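Local coordinates for translation initiation factor eif-2b-like protein (Chaetomium thermophilum, PDB 4ZEO) that probably serves in translation initiation as the delta subunit of eIF2B, the decameric exchange factor that swaps GDP for GTP on eIF2, at residues A[360-368]-A[390-401]. Numbering follows the deposited sequence.
Sequences EAIFANGSL and VLCETINFDRER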
ATOM      1  N   GLU A 360       1.481   2.789  -5.309  1.00 44.76           N
ATOM      2  CA  GLU A 360       2.463   2.094  -4.494  1.00 47.25           C
ATOM      3  C   GLU A 360       3.109   3.018  -3.453  1.00 46.34           C
ATOM      4  O   GLU A 360       3.505   2.570  -2.390  1.00 48.27           O
ATOM      5  CB  GLU A 360       3.549   1.509  -5.388  1.00 53.13           C
ATOM      6  CG  GLU A 360       3.162   0.224  -6.103  1.00 59.68           C
ATOM      7  CD  GLU A 360       2.295  -0.718  -5.300  1.00 64.22           C
ATOM      8  OE1 GLU A 360       1.067  -0.746  -5.539  1.00 62.81           O
ATOM      9  OE2 GLU A 360       2.848  -1.464  -4.473  1.00 70.24           O
ATOM     10  N   ALA A 361       3.222   4.306  -3.769  1.00 43.67           N
ATOM     11  CA  ALA A 361       3.865   5.251  -2.859  1.00 43.88           C
ATOM     12  C   ALA A 361       3.551   6.689  -3.207  1.00 43.16           C
ATOM     13  O   ALA A 361       3.099   6.994  -4.319  1.00 43.16           O
ATOM     14  CB  ALA A 361       5.385   5.057  -2.860  1.00 45.36           C
ATOM     15  N   ILE A 362       3.818   7.578  -2.254  1.00 41.45           N
ATOM     16  CA  ILE A 362       3.759   9.005  -2.528  1.00 41.01           C
ATOM     17  C   ILE A 362       5.091   9.614  -2.143  1.00 43.28           C
ATOM     18  O   ILE A 362       5.594   9.407  -1.041  1.00 45.56           O
ATOM     19  CB  ILE A 362       2.608   9.678  -1.796  1.00 41.10           C
ATOM     20  CG1 ILE A 362       1.299   9.076  -2.302  1.00 40.06           C
ATOM     21  CG2 ILE A 362       2.658  11.172  -2.021  1.00 42.59           C
ATOM     22  CD1 ILE A 362       0.100   9.778  -1.896  1.00 39.72           C
ATOM     23  N   PHE A 363       5.693  10.320  -3.087  1.00 43.91           N
ATOM     24  CA  PHE A 363       7.011  10.896  -2.886  1.00 45.05           C
ATOM     25  C   PHE A 363       6.900  12.180  -2.084  1.00 46.28           C
ATOM     26  O   PHE A 363       5.805  12.712  -1.881  1.00 45.29           O
ATOM     27  CB  PHE A 363       7.687  11.167  -4.236  1.00 46.29           C
ATOM     28  CG  PHE A 363       8.051   9.926  -4.996  1.00 46.95           C
ATOM     29  CD1 PHE A 363       9.140   9.161  -4.619  1.00 49.42           C
ATOM     30  CD2 PHE A 363       7.287   9.509  -6.072  1.00 45.72           C
ATOM     31  CE1 PHE A 363       9.470   8.018  -5.314  1.00 49.74           C
ATOM     32  CE2 PHE A 363       7.605   8.370  -6.758  1.00 45.98           C
ATOM     33  CZ  PHE A 363       8.700   7.623  -6.380  1.00 48.51           C
ATOM     34  N   ALA A 364       8.054  12.673  -1.651  1.00 49.62           N
ATOM     35  CA  ALA A 364       8.166  13.892  -0.861  1.00 49.28           C
ATOM     36  C   ALA A 364       7.616  15.111  -1.607  1.00 49.79           C
ATOM     37  O   ALA A 364       7.079  16.029  -0.995  1.00 50.34           O
ATOM     38  CB  ALA A 364       9.607  14.111  -0.467  1.00 49.47           C
ATOM     39  N   ASN A 365       7.777  15.132  -2.927  1.00 50.18           N
ATOM     40  CA  ASN A 365       7.236  16.213  -3.765  1.00 49.41           C
ATOM     41  C   ASN A 365       5.732  16.095  -4.021  1.00 47.77           C
ATOM     42  O   ASN A 365       5.157  16.894  -4.747  1.00 50.48           O
ATOM     43  CB  ASN A 365       8.002  16.285  -5.096  1.00 49.41           C
ATOM     44  CG  ASN A 365       7.651  15.163  -6.048  1.00 48.24           C
ATOM     45  OD1 ASN A 365       7.042  14.146  -5.670  1.00 48.25           O
ATOM     46  ND2 ASN A 365       8.067  15.318  -7.285  1.00 47.46           N
ATOM     47  N   GLY A 366       5.111  15.060  -3.476  1.00 44.66           N
ATOM     48  CA  GLY A 366       3.676  14.887  -3.585  1.00 41.53           C
ATOM     49  C   GLY A 366       3.216  14.058  -4.778  1.00 41.51           C
ATOM     50  O   GLY A 366       2.028  13.933  -5.020  1.00 42.02           O
ATOM     51  N   SER A 367       4.137  13.509  -5.551  1.00 41.75           N
ATOM     52  CA  SER A 367       3.737  12.725  -6.717  1.00 40.56           C
ATOM     53  C   SER A 367       3.443  11.287  -6.347  1.00 38.87           C
ATOM     54  O   SER A 367       3.942  10.777  -5.348  1.00 39.83           O
ATOM     55  CB  SER A 367       4.804  12.786  -7.818  1.00 42.30           C
ATOM     56  OG  SER A 367       6.035  12.260  -7.364  1.00 45.52           O
ATOM     57  N   LEU A 368       2.633  10.640  -7.174  1.00 36.58           N
ATOM     58  CA  LEU A 368       2.164   9.296  -6.915  1.00 33.09           C
ATOM     59  C   LEU A 368       2.919   8.304  -7.787  1.00 38.18           C
ATOM     60  O   LEU A 368       2.994   8.458  -9.008  1.00 40.14           O
ATOM     61  CB  LEU A 368       0.664   9.187  -7.159  1.00 29.46           C
ATOM     62  CG  LEU A 368       0.089   7.759  -7.168  1.00 29.25           C
ATOM     63  CD1 LEU A 368      -0.002   7.135  -5.736  1.00 24.54           C
ATOM     64  CD2 LEU A 368      -1.260   7.756  -7.875  1.00 25.64           C
ATOM     65  N   VAL A 390      -6.806  10.476  -4.895  1.00 29.23           N
ATOM     66  CA  VAL A 390      -5.860   9.400  -4.669  1.00 30.71           C
ATOM     67  C   VAL A 390      -6.039   8.858  -3.262  1.00 34.20           C
ATOM     68  O   VAL A 390      -6.104   9.624  -2.298  1.00 35.70           O
ATOM     69  CB  VAL A 390      -4.410   9.864  -4.869  1.00 30.66           C
ATOM     70  CG1 VAL A 390      -3.423   8.793  -4.365  1.00 29.75           C
ATOM     71  CG2 VAL A 390      -4.163  10.227  -6.327  1.00 28.38           C
ATOM     72  N   LEU A 391      -6.145   7.537  -3.167  1.00 35.38           N
ATOM     73  CA  LEU A 391      -6.324   6.819  -1.894  1.00 32.77           C
ATOM     74  C   LEU A 391      -5.033   6.125  -1.500  1.00 34.48           C
ATOM     75  O   LEU A 391      -4.481   5.334  -2.275  1.00 33.21           O
ATOM     76  CB  LEU A 391      -7.435   5.792  -2.007  1.00 31.91           C
ATOM     77  CG  LEU A 391      -8.759   6.271  -2.612  1.00 32.58           C
ATOM     78  CD1 LEU A 391      -9.759   5.112  -2.767  1.00 31.67           C
ATOM     79  CD2 LEU A 391      -9.345   7.395  -1.756  1.00 33.88           C
ATOM     80  N   CYS A 392      -4.522   6.442  -0.314  1.00 34.68           N
ATOM     81  CA  CYS A 392      -3.236   5.889   0.086  1.00 34.59           C
ATOM     82  C   CYS A 392      -3.004   5.927   1.608  1.00 35.58           C
ATOM     83  O   CYS A 392      -3.313   6.917   2.272  1.00 37.07           O
ATOM     84  CB  CYS A 392      -2.134   6.664  -0.666  1.00 34.59           C
ATOM     85  SG  CYS A 392      -0.480   5.997  -0.588  1.00 39.69           S
ATOM     86  N   GLU A 393      -2.387   4.877   2.134  1.00 34.85           N
ATOM     87  CA  GLU A 393      -2.065   4.796   3.558  1.00 34.21           C
ATOM     88  C   GLU A 393      -0.864   5.697   3.825  1.00 36.10           C
ATOM     89  O   GLU A 393       0.015   5.818   2.980  1.00 38.04           O
ATOM     90  CB  GLU A 393      -1.761   3.342   3.975  1.00 31.79           C
ATOM     91  CG  GLU A 393      -2.910   2.375   3.737  1.00 34.28           C
ATOM     92  CD  GLU A 393      -2.924   1.729   2.326  1.00 44.45           C
ATOM     93  OE1 GLU A 393      -2.275   2.249   1.375  1.00 43.51           O
ATOM     94  OE2 GLU A 393      -3.589   0.680   2.179  1.00 43.90           O
ATOM     95  N   THR A 394      -0.804   6.280   5.014  1.00 35.04           N
ATOM     96  CA  THR A 394       0.265   7.214   5.358  1.00 35.36           C
ATOM     97  C   THR A 394       1.628   6.545   5.327  1.00 36.00           C
ATOM     98  O   THR A 394       2.624   7.197   5.035  1.00 37.98           O
ATOM     99  CB  THR A 394       0.065   7.844   6.768  1.00 30.64           C
ATOM    100  OG1 THR A 394       0.021   6.817   7.761  1.00 29.74           O
ATOM    101  CG2 THR A 394      -1.195   8.631   6.820  1.00 28.33           C
ATOM    102  N   ILE A 395       1.661   5.248   5.628  1.00 35.93           N
ATOM    103  CA  ILE A 395       2.911   4.464   5.699  1.00 38.92           C
ATOM    104  C   ILE A 395       3.614   4.379   4.312  1.00 37.57           C
ATOM    105  O   ILE A 395       4.803   4.110   4.220  1.00 39.08           O
ATOM    106  CB  ILE A 395       2.628   3.020   6.257  1.00 34.58           C
ATOM    107  CG1 ILE A 395       3.901   2.307   6.710  1.00 38.32           C
ATOM    108  CG2 ILE A 395       1.895   2.147   5.233  1.00 31.56           C
ATOM    109  CD1 ILE A 395       4.402   2.692   8.052  1.00 39.96           C
ATOM    110  N   ASN A 396       2.850   4.630   3.252  1.00 35.93           N
ATOM    111  CA  ASN A 396       3.351   4.647   1.885  1.00 36.15           C
ATOM    112  C   ASN A 396       3.999   5.999   1.498  1.00 36.23           C
ATOM    113  O   ASN A 396       4.595   6.110   0.436  1.00 35.87           O
ATOM    114  CB  ASN A 396       2.217   4.314   0.900  1.00 34.07           C
ATOM    115  CG  ASN A 396       1.805   2.839   0.934  1.00 37.52           C
ATOM    116  OD1 ASN A 396       2.651   1.949   0.941  1.00 41.26           O
ATOM    117  ND2 ASN A 396       0.507   2.584   0.973  1.00 36.83           N
ATOM    118  N   PHE A 397       3.839   7.022   2.335  1.00 36.33           N
ATOM    119  CA  PHE A 397       4.465   8.321   2.090  1.00 40.93           C
ATOM    120  C   PHE A 397       5.947   8.309   2.376  1.00 49.50           C
ATOM    121  O   PHE A 397       6.421   7.634   3.294  1.00 49.01           O
ATOM    122  CB  PHE A 397       3.826   9.424   2.936  1.00 36.52           C
ATOM    123  CG  PHE A 397       2.486   9.877   2.441  1.00 33.78           C
ATOM    124  CD1 PHE A 397       1.441   8.972   2.328  1.00 32.09           C
ATOM    125  CD2 PHE A 397       2.246  11.208   2.159  1.00 33.37           C
ATOM    126  CE1 PHE A 397       0.195   9.372   1.893  1.00 31.13           C
ATOM    127  CE2 PHE A 397       1.000  11.630   1.729  1.00 33.52           C
ATOM    128  CZ  PHE A 397      -0.033  10.705   1.595  1.00 32.46           C
ATOM    129  N   ASP A 398       6.685   9.055   1.575  1.00 59.92           N
ATOM    130  CA  ASP A 398       8.083   9.284   1.861  1.00 71.07           C
ATOM    131  C   ASP A 398       8.110  10.455   2.826  1.00 80.24           C
ATOM    132  O   ASP A 398       7.896  11.584   2.430  1.00 80.73           O
ATOM    133  CB  ASP A 398       8.863   9.591   0.587  1.00 71.41           C
ATOM    134  CG  ASP A 398      10.352   9.679   0.821  1.00 73.83           C
ATOM    135  OD1 ASP A 398      11.037  10.366   0.041  1.00 74.32           O
ATOM    136  OD2 ASP A 398      10.841   9.050   1.781  1.00 75.96           O
ATOM    137  N   ARG A 399       8.307  10.191   4.105  1.00 92.83           N
ATOM    138  CA  ARG A 399       8.264  11.269   5.084  1.00105.25           C
ATOM    139  C   ARG A 399       9.657  11.851   5.262  1.00121.68           C
ATOM    140  O   ARG A 399       9.808  13.031   5.591  1.00125.74           O
ATOM    141  CB  ARG A 399       7.702  10.772   6.416  1.00104.28           C
ATOM    142  CG  ARG A 399       6.658   9.698   6.243  1.00100.87           C
ATOM    143  CD  ARG A 399       6.003   9.333   7.549  1.00101.30           C
ATOM    144  NE  ARG A 399       5.323   8.044   7.453  1.00101.84           N
ATOM    145  CZ  ARG A 399       5.631   6.995   8.210  1.00107.46           C
ATOM    146  NH1 ARG A 399       4.980   5.856   8.057  1.00107.21           N
ATOM    147  NH2 ARG A 399       6.583   7.085   9.127  1.00112.06           N
ATOM    148  N   GLU A 400      10.666  11.016   5.023  1.00134.66           N
ATOM    149  CA  GLU A 400      12.068  11.422   5.098  1.00142.35           C
ATOM    150  C   GLU A 400      12.708  11.614   3.716  1.00145.56           C
ATOM    151  O   GLU A 400      13.122  10.631   3.092  1.00153.39           O
ATOM    152  CB  GLU A 400      12.873  10.383   5.879  1.00146.64           C
ATOM    153  CG  GLU A 400      12.792  10.499   7.393  1.00149.72           C
ATOM    154  CD  GLU A 400      14.176  10.577   8.024  1.00157.76           C
ATOM    155  OE1 GLU A 400      15.045   9.738   7.662  1.00160.47           O
ATOM    156  OE2 GLU A 400      14.417  11.477   8.875  1.00162.39           O
ATOM    157  N   ARG A 401      12.765  12.869   3.253  1.00141.66           N
ATOM    158  CA  ARG A 401      13.518  13.298   2.058  1.00139.28           C
ATOM    159  C   ARG A 401      13.311  14.789   1.773  1.00133.52           C
ATOM    160  O   ARG A 401      12.563  15.474   2.472  1.00127.42           O
ATOM    161  CB  ARG A 401      13.139  12.491   0.810  1.00135.42           C
ATOM    162  CG  ARG A 401      14.184  11.437   0.409  1.00129.59           C
ATOM    163  CD  ARG A 401      13.916  10.898  -0.997  1.00121.15           C
ATOM    164  NE  ARG A 401      14.131   9.451  -1.088  1.00121.43           N
ATOM    165  CZ  ARG A 401      13.824   8.704  -2.151  1.00121.10           C
ATOM    166  NH1 ARG A 401      14.070   7.397  -2.131  1.00119.65           N
ATOM    167  NH2 ARG A 401      13.272   9.256  -3.230  1.00121.82           N
TER
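Ile-362 runs alongside Phe-397 and covers one face of its ring, a CH-pi contact with CB 4.1 Å from the ring centroid and almost on the ring normal, while CD1 reaches 3.6 Å from CZ at the far end of the ring. With CG1 beside the backbone N and anti to the carbonyl carbon (chi1 -62°), the longer branch also passes Cys-392, where CG1 sits 3.9 Å from SG, and CG2 is left over the CE2 side of the ring. Replacing Ile-362 by an alanine would leave CB over the ring but would probably cost the CD1 contact with CZ and the CG2 cover near CE2, opening a gap beside the Cys-392 sulfur. Next to this cluster, Leu-368 and Val-390 meet tip to tip, CD1 to CG1 at 4.0 Å.

The two backbones are pinned by a pair of hydrogen bonds that form a single beta bridge between Ile-362 and Phe-397. Ile-362 N donates to Asn-396 O at 3.2 Å, from above the carbonyl plane, and Asp-398 N reaches Ile-362 O at 2.9 Å, nearly in line with the C=O bond. Beyond the bridge, the methyl of Ala-364 rests against Asp-398 and the CB of Arg-401, a poorly ordered residue. Asn-396 turns its OD1 to the hydroxyl of Ser-174, and helix 224-239 packs on Ala-361 and Asp-398. The contact thus fastens the loop leaving parallel strand 387-391 to edge strand 361-362 of the small antiparallel sheet, at the C-terminal end of the parallel sheet in the Rossmann-like domain of the eIF2B alpha/beta/delta family.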